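Local coordinates for protein adhesin (Neisseria meningitidis, PDB 5MY7) that probably acts as an adhesin and as an inhibitor of lysozyme, at residues A30-G41 with K45-T56. Numbering follows the deposited sequence.
Sequences AKKTVSYVCQQG and KVTYGFNKQGLT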
loop_
_atom_site.group_PDB
_atom_site.type_symbol
_atom_site.label_atom_id
_atom_site.label_comp_id
_atom_site.label_asym_id
_atom_site.label_seq_id
_atom_site.Cartn_x
_atom_site.Cartn_y
_atom_site.Cartn_z
ATOM N N ALA A 30 15.243 -1.563 5.699
ATOM C CA ALA A 30 14.326 -1.954 6.818
ATOM C C ALA A 30 12.904 -2.190 6.293
ATOM O O ALA A 30 12.363 -1.342 5.589
ATOM C CB ALA A 30 14.311 -0.885 7.904
ATOM N N LYS A 31 12.327 -3.338 6.649
ATOM C CA LYS A 31 10.962 -3.741 6.278
ATOM C C LYS A 31 10.054 -3.787 7.509
ATOM O O LYS A 31 10.494 -4.172 8.590
ATOM C CB LYS A 31 10.980 -5.144 5.655
ATOM C CG LYS A 31 11.836 -5.301 4.413
ATOM C CD LYS A 31 11.811 -6.740 3.931
ATOM C CE LYS A 31 12.745 -6.899 2.760
ATOM N NZ LYS A 31 12.753 -8.311 2.309
ATOM N N LYS A 32 8.793 -3.406 7.296
ATOM C CA LYS A 32 7.722 -3.582 8.323
ATOM C C LYS A 32 6.449 -4.123 7.658
ATOM O O LYS A 32 6.034 -3.621 6.610
ATOM C CB LYS A 32 7.365 -2.243 9.018
ATOM C CG LYS A 32 8.502 -1.491 9.701
ATOM C CD LYS A 32 9.040 -2.208 10.938
ATOM C CE LYS A 32 10.360 -1.595 11.384
ATOM N NZ LYS A 32 10.942 -2.443 12.456
ATOM N N THR A 33 5.795 -5.091 8.297
ATOM C CA THR A 33 4.612 -5.760 7.717
ATOM C C THR A 33 3.357 -5.452 8.539
ATOM O O THR A 33 3.409 -5.504 9.785
ATOM C CB THR A 33 4.864 -7.273 7.606
ATOM O OG1 THR A 33 6.004 -7.513 6.747
ATOM C CG2 THR A 33 3.647 -8.016 7.037
ATOM N N VAL A 34 2.260 -5.168 7.849
ATOM C CA VAL A 34 0.956 -4.886 8.461
ATOM C C VAL A 34 -0.093 -5.824 7.824
ATOM O O VAL A 34 -0.123 -5.984 6.575
ATOM C CB VAL A 34 0.506 -3.393 8.292
ATOM C CG1 VAL A 34 -0.838 -3.140 8.958
ATOM C CG2 VAL A 34 1.577 -2.473 8.826
ATOM N N SER A 35 -0.928 -6.462 8.679
ATOM C CA SER A 35 -2.066 -7.269 8.203
ATOM C C SER A 35 -3.356 -6.475 8.317
ATOM O O SER A 35 -3.582 -5.821 9.349
ATOM C CB SER A 35 -2.166 -8.598 9.015
ATOM O OG SER A 35 -1.014 -9.376 8.760
ATOM N N TYR A 36 -4.171 -6.526 7.252
ATOM C CA TYR A 36 -5.421 -5.757 7.117
ATOM C C TYR A 36 -6.665 -6.614 6.905
ATOM O O TYR A 36 -6.561 -7.720 6.341
ATOM C CB TYR A 36 -5.346 -4.787 5.921
ATOM C CG TYR A 36 -4.192 -3.795 5.968
ATOM C CD1 TYR A 36 -2.959 -4.126 5.466
ATOM C CD2 TYR A 36 -4.376 -2.492 6.475
ATOM C CE1 TYR A 36 -1.884 -3.214 5.510
ATOM C CE2 TYR A 36 -3.341 -1.580 6.538
ATOM C CZ TYR A 36 -2.078 -1.951 6.051
ATOM O OH TYR A 36 -1.016 -1.069 6.073
ATOM N N VAL A 37 -7.827 -6.097 7.365
ATOM C CA VAL A 37 -9.182 -6.635 7.036
ATOM C C VAL A 37 -9.905 -5.492 6.286
ATOM O O VAL A 37 -9.919 -4.303 6.729
ATOM C CB VAL A 37 -9.935 -7.137 8.295
ATOM C CG1 VAL A 37 -9.190 -8.253 8.954
ATOM C CG2 VAL A 37 -10.156 -6.037 9.305
ATOM N N CYS A 38 -10.541 -5.869 5.177
ATOM C CA CYS A 38 -11.182 -4.937 4.248
ATOM C C CYS A 38 -12.669 -5.243 4.073
ATOM O O CYS A 38 -13.221 -6.183 4.724
ATOM C CB CYS A 38 -10.449 -4.998 2.902
ATOM S SG CYS A 38 -8.633 -4.982 2.961
ATOM N N GLN A 39 -13.343 -4.465 3.210
ATOM C CA GLN A 39 -14.752 -4.762 2.810
ATOM C C GLN A 39 -14.903 -6.183 2.257
ATOM O O GLN A 39 -13.939 -6.709 1.639
ATOM C CB GLN A 39 -15.214 -3.789 1.735
ATOM C CG GLN A 39 -15.987 -2.639 2.271
ATOM C CD GLN A 39 -16.560 -1.777 1.172
ATOM O OE1 GLN A 39 -16.969 -2.272 0.114
ATOM N NE2 GLN A 39 -16.615 -0.476 1.425
ATOM N N GLN A 40 -16.082 -6.800 2.528
ATOM C CA GLN A 40 -16.408 -8.189 2.150
ATOM C C GLN A 40 -15.489 -9.210 2.801
ATOM O O GLN A 40 -15.351 -10.346 2.312
ATOM C CB GLN A 40 -16.379 -8.388 0.629
ATOM C CG GLN A 40 -17.330 -7.455 -0.126
ATOM C CD GLN A 40 -17.072 -7.357 -1.631
ATOM O OE1 GLN A 40 -16.196 -8.049 -2.195
ATOM N NE2 GLN A 40 -17.845 -6.474 -2.301
ATOM N N GLY A 41 -14.858 -8.819 3.909
ATOM C CA GLY A 41 -13.965 -9.719 4.594
ATOM C C GLY A 41 -12.664 -10.078 3.919
ATOM O O GLY A 41 -11.989 -11.063 4.335
ATOM N N LYS A 45 -1.879 -8.810 3.471
ATOM C CA LYS A 45 -0.672 -8.503 4.218
ATOM C C LYS A 45 0.241 -7.662 3.316
ATOM O O LYS A 45 0.585 -8.101 2.185
ATOM C CB LYS A 45 0.025 -9.809 4.630
ATOM C CG LYS A 45 1.170 -9.702 5.606
ATOM C CD LYS A 45 1.648 -11.097 6.090
ATOM C CE LYS A 45 2.238 -11.977 4.952
ATOM N NZ LYS A 45 3.311 -11.388 4.017
ATOM N N VAL A 46 0.691 -6.514 3.838
ATOM C CA VAL A 46 1.549 -5.590 3.062
ATOM C C VAL A 46 2.830 -5.307 3.817
ATOM O O VAL A 46 2.804 -5.013 5.018
ATOM C CB VAL A 46 0.837 -4.220 2.771
ATOM C CG1 VAL A 46 1.712 -3.306 1.875
ATOM C CG2 VAL A 46 -0.526 -4.468 2.133
ATOM N N THR A 47 3.960 -5.404 3.098
ATOM C CA THR A 47 5.294 -5.116 3.601
ATOM C C THR A 47 5.802 -3.803 2.999
ATOM O O THR A 47 5.815 -3.661 1.768
ATOM C CB THR A 47 6.258 -6.282 3.323
ATOM O OG1 THR A 47 5.756 -7.474 3.953
ATOM C CG2 THR A 47 7.688 -5.963 3.851
ATOM N N TYR A 48 6.171 -2.861 3.873
ATOM C CA TYR A 48 6.695 -1.569 3.479
ATOM C C TYR A 48 8.200 -1.525 3.685
ATOM O O TYR A 48 8.715 -1.912 4.773
ATOM C CB TYR A 48 6.021 -0.430 4.264
ATOM C CG TYR A 48 4.501 -0.412 4.150
ATOM C CD1 TYR A 48 3.869 0.198 3.056
ATOM C CD2 TYR A 48 3.674 -1.044 5.087
ATOM C CE1 TYR A 48 2.492 0.197 2.910
ATOM C CE2 TYR A 48 2.294 -1.030 4.952
ATOM C CZ TYR A 48 1.703 -0.425 3.856
ATOM O OH TYR A 48 0.318 -0.399 3.700
ATOM N N GLY A 49 8.907 -1.030 2.652
ATOM C CA GLY A 49 10.337 -0.717 2.766
ATOM C C GLY A 49 10.611 0.719 3.170
ATOM O O GLY A 49 9.935 1.649 2.694
ATOM N N PHE A 50 11.601 0.885 4.056
ATOM C CA PHE A 50 11.993 2.202 4.576
ATOM C C PHE A 50 13.484 2.448 4.386
ATOM O O PHE A 50 14.254 1.548 4.679
ATOM C CB PHE A 50 11.718 2.257 6.074
ATOM C CG PHE A 50 10.249 2.379 6.442
ATOM C CD1 PHE A 50 9.653 3.630 6.597
ATOM C CD2 PHE A 50 9.481 1.248 6.659
ATOM C CE1 PHE A 50 8.313 3.750 6.944
ATOM C CE2 PHE A 50 8.157 1.355 7.019
ATOM C CZ PHE A 50 7.562 2.595 7.149
ATOM N N ASN A 51 13.870 3.616 3.839
ATOM C CA ASN A 51 15.307 3.937 3.616
ATOM C C ASN A 51 15.918 4.560 4.876
ATOM O O ASN A 51 15.202 4.759 5.874
ATOM C CB ASN A 51 15.511 4.782 2.346
ATOM C CG ASN A 51 15.155 6.244 2.515
ATOM O OD1 ASN A 51 14.605 6.666 3.522
ATOM N ND2 ASN A 51 15.461 7.036 1.472
ATOM N N LYS A 52 17.199 4.929 4.804
ATOM C CA LYS A 52 17.909 5.521 5.955
ATOM C C LYS A 52 17.481 6.963 6.298
ATOM O O LYS A 52 17.863 7.502 7.345
ATOM C CB LYS A 52 19.424 5.453 5.738
ATOM C CG LYS A 52 19.920 4.046 5.576
ATOM C CD LYS A 52 21.398 3.990 5.162
ATOM C CE LYS A 52 21.713 2.627 4.542
ATOM N NZ LYS A 52 22.945 2.573 3.710
ATOM N N GLN A 53 16.738 7.607 5.388
ATOM C CA GLN A 53 16.104 8.890 5.656
ATOM C C GLN A 53 14.776 8.724 6.390
ATOM O O GLN A 53 14.138 9.738 6.697
ATOM C CB GLN A 53 15.763 9.632 4.359
ATOM C CG GLN A 53 16.858 9.846 3.327
ATOM C CD GLN A 53 16.295 10.398 2.017
ATOM O OE1 GLN A 53 15.514 9.740 1.307
ATOM N NE2 GLN A 53 16.651 11.620 1.718
ATOM N N GLY A 54 14.321 7.483 6.632
ATOM C CA GLY A 54 13.001 7.245 7.229
ATOM C C GLY A 54 11.802 7.328 6.275
ATOM O O GLY A 54 10.692 7.285 6.751
ATOM N N LEU A 55 12.017 7.442 4.958
ATOM C CA LEU A 55 10.941 7.515 3.954
ATOM C C LEU A 55 10.656 6.109 3.390
ATOM O O LEU A 55 11.570 5.285 3.234
ATOM C CB LEU A 55 11.354 8.451 2.799
ATOM C CG LEU A 55 11.794 9.904 3.133
ATOM C CD1 LEU A 55 12.535 10.582 1.979
ATOM C CD2 LEU A 55 10.619 10.768 3.566
ATOM N N THR A 56 9.396 5.834 3.052
ATOM C CA THR A 56 9.024 4.537 2.392
ATOM C C THR A 56 9.471 4.549 0.920
ATOM O O THR A 56 9.487 5.603 0.238
ATOM C CB THR A 56 7.496 4.096 2.464
ATOM O OG1 THR A 56 6.719 5.111 1.806
ATOM C CG2 THR A 56 7.091 3.857 3.922
#
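Strand 31-37 and residues 45-50 of strand 43-50 pair as the two arms of an antiparallel beta hairpin, an edge strand and its neighbour in a four-stranded antiparallel sheet; the axes of these short segments run at 156° and approach to 4.5 Å. The ladder evidence is regular: Lys-32 and Val-34 form hydrogen-bonded pairs with Tyr-48 and Val-46, each giving and receiving one backbone bond, and Val-46 N to Val-34 O (2.9 Å) is close to straight at 174°. Beyond them, Phe-50 N bonds to Ala-30 O.

The two faces differ in chemistry. On the face of Thr-33 and Thr-47, a non-hydrogen-bonded pair, Thr-33 OG1 and Thr-47 OG1 share a hydrogen bond of 2.8 Å. Both lie beside their own backbone N, which turns the Thr-47 methyl CG2 to Lys-31 CB, 3.8 Å away, and the Thr-33 methyl CG2 to Lys-45 CG, a tight 3.3 Å.

On the other face, Val-34, Val-46 and Tyr-48 are buried, together with the ring of Tyr-36. The two tyrosines come from opposite directions, and Tyr-48 OH donates to Tyr-36 OH at 2.8 Å, the acceptor lying near the plane of the Tyr-48 ring at its edge. Each ring also has a valine methyl of its own strand over one face: Val-34 CG1 on Tyr-36, Val-46 CG1 on Tyr-48. Across the strands, Val-46 CG2 reaches Tyr-36 CE1 at 3.8 Å. Ile-107 of the second sheet touches Tyr-36, Val-46 and Tyr-48, while Cys-38, just past the strand, is disulfide-bonded to Cys-121.

On the side facing strand 107-110, the phenol bond thus links two buried residues and, with the valine methyls, restrains how their rings meet.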